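Local coordinates for PrgX (PDB 2AWI), which is the receptor for the peptide sex pheromone cCF10 and a repressor that regulates conjugation in Enterococcus faecalis, probably by binding DNA, at residues Q108-Y113 against T135-H140; G115-A120 against I125-F130; N158-L163 against S170-M175; T192-A197 against Q211-Q216. The protein carries 1 engineered substitution. All blocks are in the same frame, centred on the assembly; numbering follows the deposited sequence.

Overall arrangement
All four contacts lie in the helical C-terminal region, which is classed with the TPR families. Interactions 1 and 2 share helices 107-122 and 128-142, with interaction 2 nested inside the loop that interaction 1 closes. Their centres are about 13 Å apart. Interaction 3 follows along the chain and joins helices 150-159 and 165-172. Its centre is about 11 Å from those of interactions 1 and 4, and it touches all three other contacts. Interaction 4 comes last, between helices 184-203 and 207-220. It does not touch interactions 1 and 2; the nearest atoms are about 11 Å away. Successive helices therefore pack one on the next, with interaction 3 in the middle.

Interaction 1 (Q108-Y113 against T135-H140); sequences QYFSIY and TSDLKH
Phe110 reaches across from helix 107-122 and meets Asp137 and Leu138 of helix 128-142. The tight part is apolar. The far end of the Phe110 ring presses on one methyl branch of Leu138, with Phe110 CZ 3.7 Å from Leu138 CD2 and Phe110 CE2 3.8 Å from the same methyl. The two side chains cross at about a right angle. The ring extends across the gap because CG of Phe110 lies opposite the backbone N about the first torsion (chi1 -171°). Next along the rim, Phe110 CE1 sits 4.0 Å from Asp137 CB. The ring and carboxylate planes stand 82° apart, nearly perpendicular.

The looser part lies around Tyr113. Its ring comes no closer than 4.5 Å, from Tyr113 CE2 to Asp137 OD1. A water fills this join. It donates to Asp137 OD1 at 2.8 Å and is 2.9 Å from Tyr113 OH. No direct hydrogen bond links the segments. This fits their spacing: the axes of the two segments, nearly antiparallel, come no closer than 12.7 Å. Arg103 forms a salt bridge with the same OD1, which also has a weak bond to Thr133. Ile155 and Leu104 pack on Phe110 from the same chain.

The contact is therefore mixed in character. Dispersion joins the helices at Phe110, while a charged oxygen is buried beside it. The arginine, the water and the threonine meet that oxygen's polar needs, and the arginine would be expected to favour the ionised form of Asp137.

Interaction 2 (G115-A120 against I125-F130); sequences GYISIA and IEVPTF
The Phe130 ring carries Ile117 on one face. Ile117 CG2 stands over the ring centre, 3.7 Å from the centroid and only 6° off the normal, which makes a CH-pi contact. The other branch of Ile117 follows the ring towards its root: Ile117 CD1 is 3.5 Å from Phe130 CD1 and 3.8 Å from Phe130 CB. Rim atoms of the same ring also meet other parts of the fold. Phe130 CD1 lies close to the hydroxyl of Tyr113, and Phe130 CZ and CE2 lie close to Leu163 and Val162.

The torsions of Ile117 explain the double touch. CG2 is opposite the backbone N, while CG1 lies beside that N. A further turn at chi2 (-60°) folds CD1 back along the ring. Beyond this pair, Ala120 takes over. Its CB meets one branch of Val127, 3.6 Å from Val127 CG1, and is 3.7 Å from Ile125 CB. The Phe92 side chain of helix 92-102 packs on both Ala120 and Ile125.

One polar bond crosses the contact. Ile125 N donates to Ala120 O at 2.7 Å with an N-H...O angle of 154°, and the donor is tilted somewhat out of the carbonyl plane. The bond ties the last turn of helix 107-122 to the chain that leaves it. Val127 O then accepts from Phe130 N as helix 128-142 begins. This is an antiparallel helical hairpin of two consecutive helices, an arrangement consistent with the TPR-like alpha-helical region it lies in.

Interaction 3 (N158-L163 against S170-M175); sequences NLLNVL and SIIKPM
Ile172, which meets Leu160 across the contact, also accepts the shortest sound polar bond here: Met175 N donates to Ile172 O at 2.8 Å. Met175 is modelled as selenomethionine. The bond belongs to the short 3-10 segment 173-175. On the other segment, Val162 N donates to Leu159 O at 3.1 Å.

Between the segments only side-chain carbons touch. The tip of Ile172 meets a branch of Leu160, with Ile172 CD1 4.0 Å from Leu160 CD1 and 4.2 Å from Leu160 CG. The two side chains cross at about a right angle. CG1 of Ile172 lies beside its own backbone N (chi1 -58°), and an extended chi2 (-177°) carries CD1 forward to the leucine. The second pair is looser: Leu159 CD1 and Ile171 CD1 are 4.4 Å apart.

Val168 packs on both Leu159 and Leu160, and Leu138 of helix 128-142 touches Ile171. Asn158 OD1 is hydrogen-bonded to Ser111 OG, and Lys173 forms a salt bridge with Glu209.

The joint is thus apolar and light, a meeting of methyl tips. It has no directional bond of its own, so its geometry probably depends on the packing of neighbouring helices as well.

Interaction 4 (T192-A197 against Q211-Q216); sequences TVLKNA and QYYINQ
Tyr213 and Leu194 both place CG beside the backbone N, with chi1 -64° for Tyr213 and -48° for Leu194. This brings the tyrosine ring against helix 184-203 and the leucine methyls against helix 207-220. The ring lies flat on Ala197. Ala197 CB is 3.4 Å from the Tyr213 centroid and 12° off the normal, a close CH-pi contact. Tyr212 CD2 covers the opposite face, offset toward the rim. Leu194 comes in at the edge, near the ring plane, with Leu194 CD2 4.0 Å from Tyr213 CD1. The same leucine also reaches the next turn: Leu194 CD1 is 3.9 Å from Gln216 C, and Leu194 CD2 is 4.0 Å from Gln216 CB.

The small alanine permits close packing. The axes of the two nearly antiparallel segments approach to 9.2 Å. Beyond the ring, Tyr213 OH is hydrogen-bonded to the hydroxyl of Tyr165.

No hydrogen bond joins the two segments. They are held by dispersion and CH-pi contacts, while the hydroxyl of the buried tyrosine has a polar partner in Tyr165, outside this helix pair.

Interaction 1 (Q108-Y113 against T135-H140)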
# COMPACT_ATOMS: atom_id res chain seq x y z
N GLN A 108 -32.14 31.33 17.99
CA GLN A 108 -32.07 30.02 18.62
C GLN A 108 -33.33 29.24 18.27
O GLN A 108 -33.26 28.14 17.72
CB GLN A 108 -31.92 30.15 20.13
CG GLN A 108 -30.55 30.65 20.56
CD GLN A 108 -29.45 29.63 20.32
OE1 GLN A 108 -28.27 29.97 20.19
NE2 GLN A 108 -29.83 28.35 20.27
N TYR A 109 -34.50 29.80 18.59
CA TYR A 109 -35.76 29.14 18.29
C TYR A 109 -35.89 28.81 16.80
O TYR A 109 -36.47 27.79 16.44
CB TYR A 109 -36.95 30.00 18.73
CG TYR A 109 -37.30 29.81 20.19
CD1 TYR A 109 -37.81 28.59 20.65
CD2 TYR A 109 -37.08 30.82 21.12
CE1 TYR A 109 -38.09 28.39 22.00
CE2 TYR A 109 -37.35 30.63 22.48
CZ TYR A 109 -37.85 29.41 22.90
OH TYR A 109 -38.10 29.20 24.24
N PHE A 110 -35.34 29.66 15.94
CA PHE A 110 -35.42 29.35 14.53
C PHE A 110 -34.63 28.08 14.29
O PHE A 110 -35.08 27.17 13.61
CB PHE A 110 -34.86 30.48 13.66
CG PHE A 110 -35.12 30.29 12.20
CD1 PHE A 110 -36.43 30.18 11.73
CD2 PHE A 110 -34.07 30.19 11.29
CE1 PHE A 110 -36.68 29.97 10.38
CE2 PHE A 110 -34.32 29.98 9.93
CZ PHE A 110 -35.63 29.87 9.48
N SER A 111 -33.43 28.03 14.87
CA SER A 111 -32.56 26.87 14.74
C SER A 111 -33.27 25.61 15.25
O SER A 111 -33.17 24.55 14.64
CB SER A 111 -31.26 27.10 15.52
OG SER A 111 -30.32 26.07 15.25
N ILE A 112 -33.98 25.73 16.36
CA ILE A 112 -34.71 24.59 16.91
C ILE A 112 -35.80 24.18 15.92
O ILE A 112 -36.00 23.00 15.64
CB ILE A 112 -35.34 24.94 18.26
CG1 ILE A 112 -34.25 25.20 19.30
CG2 ILE A 112 -36.24 23.82 18.72
CD1 ILE A 112 -34.77 25.72 20.62
N TYR A 113 -36.50 25.19 15.40
CA TYR A 113 -37.57 24.99 14.43
C TYR A 113 -37.11 24.13 13.26
O TYR A 113 -37.76 23.15 12.92
CB TYR A 113 -38.04 26.36 13.91
CG TYR A 113 -38.90 26.29 12.68
CD1 TYR A 113 -40.21 25.80 12.74
CD2 TYR A 113 -38.41 26.71 11.44
CE1 TYR A 113 -41.00 25.72 11.59
CE2 TYR A 113 -39.19 26.63 10.29
CZ TYR A 113 -40.49 26.14 10.38
OH TYR A 113 -41.27 26.08 9.25
N THR A 135 -39.31 30.83 2.75
CA THR A 135 -38.72 31.94 2.01
C THR A 135 -38.95 33.27 2.72
O THR A 135 -38.07 34.11 2.79
CB THR A 135 -39.30 32.03 0.58
OG1 THR A 135 -38.86 30.89 -0.18
CG2 THR A 135 -38.84 33.30 -0.11
N SER A 136 -40.15 33.42 3.27
CA SER A 136 -40.53 34.63 3.99
C SER A 136 -39.79 34.77 5.33
O SER A 136 -39.50 35.88 5.78
CB SER A 136 -42.04 34.62 4.24
OG SER A 136 -42.40 35.61 5.19
N ASP A 137 -39.50 33.64 5.97
CA ASP A 137 -38.79 33.65 7.25
C ASP A 137 -37.34 34.08 7.02
O ASP A 137 -36.83 34.95 7.71
CB ASP A 137 -38.81 32.26 7.88
CG ASP A 137 -40.19 31.87 8.39
OD1 ASP A 137 -40.36 30.70 8.80
OD2 ASP A 137 -41.11 32.72 8.38
N LEU A 138 -36.69 33.46 6.04
CA LEU A 138 -35.29 33.78 5.76
C LEU A 138 -35.08 35.26 5.46
O LEU A 138 -34.11 35.86 5.94
CB LEU A 138 -34.76 32.90 4.63
CG LEU A 138 -34.83 31.39 4.89
CD1 LEU A 138 -34.07 30.65 3.80
CD2 LEU A 138 -34.24 31.05 6.25
N LYS A 139 -35.98 35.85 4.67
CA LYS A 139 -35.89 37.26 4.33
C LYS A 139 -36.06 38.09 5.60
O LYS A 139 -35.32 39.04 5.84
CB LYS A 139 -36.98 37.64 3.31
CG LYS A 139 -36.70 37.17 1.90
CD LYS A 139 -37.83 37.57 0.96
CE LYS A 139 -37.48 37.29 -0.50
NZ LYS A 139 -37.15 35.86 -0.76
N HIS A 140 -37.05 37.72 6.40
CA HIS A 140 -37.31 38.43 7.64
C HIS A 140 -36.10 38.42 8.58
O HIS A 140 -35.82 39.40 9.28
CB HIS A 140 -38.52 37.82 8.34
CG HIS A 140 -38.82 38.44 9.67
ND1 HIS A 140 -38.08 38.17 10.80
CD2 HIS A 140 -39.77 39.33 10.04
CE1 HIS A 140 -38.56 38.86 11.82
NE2 HIS A 140 -39.59 39.57 11.38
O HOH W 1 -40.60 28.26 7.44

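Interaction 2 (G115-A120 against I125-F130)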
# COMPACT_ATOMS: atom_id res chain seq x y z
N GLY A 115 -34.93 22.16 13.31
CA GLY A 115 -34.63 20.87 13.88
C GLY A 115 -35.84 19.97 13.73
O GLY A 115 -35.72 18.76 13.49
N TYR A 116 -37.02 20.56 13.88
CA TYR A 116 -38.27 19.82 13.73
C TYR A 116 -38.53 19.51 12.26
O TYR A 116 -39.00 18.42 11.92
CB TYR A 116 -39.44 20.61 14.30
CG TYR A 116 -39.55 20.59 15.81
CD1 TYR A 116 -38.57 21.19 16.61
CD2 TYR A 116 -40.63 19.98 16.44
CE1 TYR A 116 -38.68 21.18 18.01
CE2 TYR A 116 -40.75 19.96 17.83
CZ TYR A 116 -39.77 20.56 18.61
OH TYR A 116 -39.90 20.54 19.97
N ILE A 117 -38.22 20.46 11.39
CA ILE A 117 -38.43 20.25 9.96
C ILE A 117 -37.60 19.07 9.49
O ILE A 117 -38.05 18.25 8.71
CB ILE A 117 -38.04 21.50 9.14
CG1 ILE A 117 -38.94 22.67 9.52
CG2 ILE A 117 -38.15 21.20 7.64
CD1 ILE A 117 -40.41 22.42 9.27
N SER A 118 -36.37 19.00 9.99
CA SER A 118 -35.46 17.92 9.65
C SER A 118 -36.09 16.58 10.04
O SER A 118 -36.15 15.65 9.25
CB SER A 118 -34.14 18.10 10.38
OG SER A 118 -33.21 17.10 10.00
N ILE A 119 -36.57 16.51 11.28
CA ILE A 119 -37.20 15.30 11.80
C ILE A 119 -38.36 14.87 10.90
O ILE A 119 -38.44 13.71 10.50
CB ILE A 119 -37.74 15.53 13.24
CG1 ILE A 119 -36.57 15.60 14.23
CG2 ILE A 119 -38.69 14.41 13.63
CD1 ILE A 119 -36.97 16.07 15.61
N ALA A 120 -39.24 15.81 10.59
CA ALA A 120 -40.40 15.55 9.74
C ALA A 120 -40.00 15.02 8.36
O ALA A 120 -40.60 14.08 7.85
CB ALA A 120 -41.24 16.81 9.59
N ILE A 125 -43.08 13.09 7.72
CA ILE A 125 -44.23 13.76 8.31
C ILE A 125 -44.55 14.98 7.45
O ILE A 125 -43.65 15.59 6.86
CB ILE A 125 -43.93 14.21 9.76
CG1 ILE A 125 -43.60 12.98 10.62
CG2 ILE A 125 -45.14 14.94 10.34
CD1 ILE A 125 -43.45 13.27 12.10
N GLU A 126 -45.83 15.32 7.36
CA GLU A 126 -46.26 16.46 6.56
C GLU A 126 -46.12 17.79 7.29
O GLU A 126 -46.71 17.99 8.35
CB GLU A 126 -47.72 16.28 6.13
CG GLU A 126 -47.97 15.15 5.14
CD GLU A 126 -47.32 15.38 3.79
OE1 GLU A 126 -47.66 14.65 2.83
OE2 GLU A 126 -46.46 16.28 3.69
N VAL A 127 -45.33 18.70 6.72
CA VAL A 127 -45.12 20.02 7.30
C VAL A 127 -45.36 21.07 6.22
O VAL A 127 -44.45 21.80 5.82
CB VAL A 127 -43.69 20.20 7.86
CG1 VAL A 127 -43.59 19.57 9.25
CG2 VAL A 127 -42.67 19.56 6.91
N PRO A 128 -46.61 21.17 5.73
CA PRO A 128 -46.99 22.12 4.69
C PRO A 128 -46.66 23.57 5.02
O PRO A 128 -46.31 24.35 4.12
CB PRO A 128 -48.49 21.89 4.54
CG PRO A 128 -48.90 21.50 5.93
CD PRO A 128 -47.81 20.53 6.31
N THR A 129 -46.75 23.94 6.29
CA THR A 129 -46.46 25.30 6.71
C THR A 129 -45.03 25.69 6.35
O THR A 129 -44.75 26.85 6.08
CB THR A 129 -46.65 25.49 8.24
OG1 THR A 129 -45.84 24.55 8.95
CG2 THR A 129 -48.11 25.30 8.62
N PHE A 130 -44.13 24.71 6.35
CA PHE A 130 -42.73 24.96 6.03
C PHE A 130 -42.57 25.68 4.69
O PHE A 130 -42.16 26.84 4.66
CB PHE A 130 -41.94 23.65 6.00
CG PHE A 130 -40.48 23.83 5.72
CD1 PHE A 130 -39.68 24.59 6.58
CD2 PHE A 130 -39.90 23.26 4.59
CE1 PHE A 130 -38.32 24.77 6.32
CE2 PHE A 130 -38.54 23.44 4.31
CZ PHE A 130 -37.75 24.20 5.18

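Interaction 3 (N158-L163 against S170-M175)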
# COMPACT_ATOMS: atom_id res chain seq x y z
N ASN A 158 -28.26 24.02 9.35
CA ASN A 158 -29.56 23.37 9.50
C ASN A 158 -30.36 23.49 8.19
O ASN A 158 -31.10 22.58 7.83
CB ASN A 158 -30.35 24.03 10.64
CG ASN A 158 -29.71 23.81 12.01
OD1 ASN A 158 -29.99 24.54 12.96
ND2 ASN A 158 -28.87 22.79 12.12
N LEU A 159 -30.19 24.61 7.49
CA LEU A 159 -30.89 24.84 6.23
C LEU A 159 -30.39 23.93 5.11
O LEU A 159 -31.18 23.45 4.30
CB LEU A 159 -30.75 26.30 5.79
CG LEU A 159 -31.43 27.35 6.67
CD1 LEU A 159 -31.00 28.74 6.24
CD2 LEU A 159 -32.95 27.20 6.57
N LEU A 160 -29.08 23.71 5.07
CA LEU A 160 -28.50 22.85 4.04
C LEU A 160 -29.05 21.44 4.20
O LEU A 160 -28.89 20.60 3.32
CB LEU A 160 -26.97 22.81 4.16
CG LEU A 160 -26.16 23.99 3.63
CD1 LEU A 160 -24.68 23.81 3.96
CD2 LEU A 160 -26.34 24.10 2.12
N ASN A 161 -29.70 21.19 5.33
CA ASN A 161 -30.25 19.88 5.65
C ASN A 161 -31.71 19.69 5.25
O ASN A 161 -32.17 18.56 5.09
CB ASN A 161 -30.10 19.64 7.15
CG ASN A 161 -30.14 18.17 7.51
OD1 ASN A 161 -29.22 17.42 7.20
ND2 ASN A 161 -31.22 17.75 8.16
N VAL A 162 -32.44 20.78 5.07
CA VAL A 162 -33.85 20.67 4.70
C VAL A 162 -34.25 21.59 3.55
O VAL A 162 -35.43 21.91 3.38
CB VAL A 162 -34.75 20.99 5.92
CG1 VAL A 162 -34.46 20.03 7.06
CG2 VAL A 162 -34.53 22.43 6.36
N LEU A 163 -33.27 22.01 2.75
CA LEU A 163 -33.56 22.92 1.65
C LEU A 163 -32.61 22.68 0.48
O LEU A 163 -31.45 22.32 0.68
CB LEU A 163 -33.41 24.36 2.14
CG LEU A 163 -34.52 25.38 1.90
CD1 LEU A 163 -35.86 24.82 2.34
CD2 LEU A 163 -34.20 26.66 2.66
N SER A 170 -26.92 31.42 -1.27
CA SER A 170 -26.90 32.88 -1.27
C SER A 170 -26.93 33.46 0.14
O SER A 170 -26.50 34.59 0.36
CB SER A 170 -28.08 33.42 -2.09
OG SER A 170 -29.32 32.96 -1.58
N ILE A 171 -27.41 32.67 1.10
CA ILE A 171 -27.48 33.12 2.49
C ILE A 171 -26.15 32.90 3.21
O ILE A 171 -25.81 33.62 4.15
CB ILE A 171 -28.60 32.37 3.25
CG1 ILE A 171 -29.95 32.67 2.59
CG2 ILE A 171 -28.61 32.79 4.71
CD1 ILE A 171 -31.12 31.96 3.23
N ILE A 172 -25.38 31.91 2.76
CA ILE A 172 -24.10 31.58 3.36
C ILE A 172 -22.97 32.54 2.99
O ILE A 172 -22.24 33.03 3.85
CB ILE A 172 -23.65 30.16 2.97
CG1 ILE A 172 -24.70 29.14 3.40
CG2 ILE A 172 -22.31 29.85 3.62
CD1 ILE A 172 -24.32 27.69 3.13
N LYS A 173 -22.83 32.80 1.69
CA LYS A 173 -21.78 33.67 1.17
C LYS A 173 -21.51 34.94 1.97
O LYS A 173 -20.35 35.27 2.25
CB LYS A 173 -22.11 34.05 -0.28
CG LYS A 173 -22.45 32.87 -1.18
CD LYS A 173 -21.22 32.20 -1.77
CE LYS A 173 -21.64 31.17 -2.81
NZ LYS A 173 -20.48 30.70 -3.62
N PRO A 174 -22.56 35.69 2.34
CA PRO A 174 -22.37 36.93 3.12
C PRO A 174 -21.80 36.74 4.52
O PRO A 174 -21.40 37.71 5.17
CB PRO A 174 -23.77 37.54 3.13
CG PRO A 174 -24.66 36.36 3.05
CD PRO A 174 -23.99 35.50 2.02
N MSE A 175 -21.75 35.50 4.98
CA MSE A 175 -21.22 35.22 6.30
C MSE A 175 -19.72 34.97 6.26
O MSE A 175 -19.06 35.00 7.29
CB MSE A 175 -21.93 34.01 6.91
CG MSE A 175 -23.39 34.26 7.17
SE MSE A 175 -24.26 32.76 7.96
CE MSE A 175 -26.08 33.44 7.99

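Interaction 4 (T192-A197 against Q211-Q216)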
# COMPACT_ATOMS: atom_id res chain seq x y z
N THR A 192 -18.41 23.79 10.56
CA THR A 192 -19.41 22.80 10.19
C THR A 192 -20.09 23.18 8.88
O THR A 192 -20.32 22.32 8.03
CB THR A 192 -20.47 22.65 11.30
OG1 THR A 192 -19.83 22.31 12.53
CG2 THR A 192 -21.48 21.56 10.95
N VAL A 193 -20.40 24.46 8.74
CA VAL A 193 -21.06 24.98 7.55
C VAL A 193 -20.27 24.64 6.31
O VAL A 193 -20.79 24.07 5.36
CB VAL A 193 -21.19 26.53 7.58
CG1 VAL A 193 -21.79 27.02 6.28
CG2 VAL A 193 -22.04 26.96 8.76
N LEU A 194 -18.99 24.99 6.32
CA LEU A 194 -18.14 24.74 5.17
C LEU A 194 -18.06 23.27 4.83
O LEU A 194 -18.21 22.90 3.67
CB LEU A 194 -16.73 25.30 5.43
CG LEU A 194 -16.74 26.74 5.98
CD1 LEU A 194 -15.32 27.21 6.24
CD2 LEU A 194 -17.43 27.65 4.98
N LYS A 195 -17.86 22.42 5.83
CA LYS A 195 -17.75 20.99 5.59
C LYS A 195 -19.03 20.45 4.96
O LYS A 195 -18.97 19.70 3.98
CB LYS A 195 -17.43 20.27 6.90
CG LYS A 195 -17.06 18.80 6.74
CD LYS A 195 -18.28 17.89 6.83
CE LYS A 195 -18.90 17.94 8.22
NZ LYS A 195 -20.13 17.09 8.32
N ASN A 196 -20.17 20.82 5.52
CA ASN A 196 -21.44 20.36 4.99
C ASN A 196 -21.71 20.94 3.62
O ASN A 196 -22.21 20.25 2.72
CB ASN A 196 -22.60 20.72 5.93
CG ASN A 196 -22.56 19.94 7.22
OD1 ASN A 196 -21.98 18.86 7.29
ND2 ASN A 196 -23.18 20.48 8.26
N ALA A 197 -21.37 22.21 3.44
CA ALA A 197 -21.59 22.86 2.16
C ALA A 197 -20.70 22.23 1.09
O ALA A 197 -21.15 22.00 -0.03
CB ALA A 197 -21.29 24.36 2.27
N GLN A 211 -14.67 24.80 -4.74
CA GLN A 211 -13.44 25.57 -4.54
C GLN A 211 -13.72 26.74 -3.59
O GLN A 211 -12.87 27.11 -2.78
CB GLN A 211 -12.91 26.09 -5.88
CG GLN A 211 -11.51 26.69 -5.78
CD GLN A 211 -11.04 27.34 -7.08
OE1 GLN A 211 -9.89 27.78 -7.19
NE2 GLN A 211 -11.93 27.42 -8.06
N TYR A 212 -14.90 27.31 -3.70
CA TYR A 212 -15.25 28.43 -2.84
C TYR A 212 -15.05 28.00 -1.39
O TYR A 212 -14.28 28.60 -0.65
CB TYR A 212 -16.71 28.86 -3.07
CG TYR A 212 -17.21 29.85 -2.04
CD1 TYR A 212 -16.73 31.16 -2.01
CD2 TYR A 212 -18.10 29.45 -1.04
CE1 TYR A 212 -17.14 32.05 -1.01
CE2 TYR A 212 -18.51 30.33 -0.04
CZ TYR A 212 -18.02 31.63 -0.03
OH TYR A 212 -18.40 32.49 0.99
N TYR A 213 -15.76 26.94 -0.99
CA TYR A 213 -15.70 26.44 0.37
C TYR A 213 -14.31 25.95 0.78
O TYR A 213 -13.88 26.19 1.91
CB TYR A 213 -16.75 25.35 0.55
CG TYR A 213 -18.15 25.89 0.39
CD1 TYR A 213 -18.65 26.84 1.28
CD2 TYR A 213 -18.98 25.46 -0.65
CE1 TYR A 213 -19.94 27.37 1.13
CE2 TYR A 213 -20.26 25.98 -0.81
CZ TYR A 213 -20.73 26.93 0.09
OH TYR A 213 -22.01 27.43 -0.05
N ILE A 214 -13.62 25.26 -0.12
CA ILE A 214 -12.28 24.79 0.18
C ILE A 214 -11.42 26.00 0.52
O ILE A 214 -10.57 25.94 1.41
CB ILE A 214 -11.68 24.03 -1.02
CG1 ILE A 214 -12.39 22.68 -1.18
CG2 ILE A 214 -10.17 23.84 -0.83
CD1 ILE A 214 -11.81 21.80 -2.28
N ASN A 215 -11.65 27.10 -0.19
CA ASN A 215 -10.90 28.33 0.05
C ASN A 215 -11.28 28.95 1.39
O ASN A 215 -10.42 29.39 2.15
CB ASN A 215 -11.15 29.34 -1.08
CG ASN A 215 -10.49 28.93 -2.38
OD1 ASN A 215 -10.69 29.58 -3.41
ND2 ASN A 215 -9.71 27.86 -2.35
N GLN A 216 -12.58 29.00 1.68
CA GLN A 216 -13.03 29.57 2.94
C GLN A 216 -12.43 28.79 4.12
O GLN A 216 -11.93 29.37 5.08
CB GLN A 216 -14.56 29.55 3.04
CG GLN A 216 -15.27 30.51 2.09
CD GLN A 216 -14.61 31.88 2.03
OE1 GLN A 216 -14.35 32.51 3.06
NE2 GLN A 216 -14.35 32.35 0.82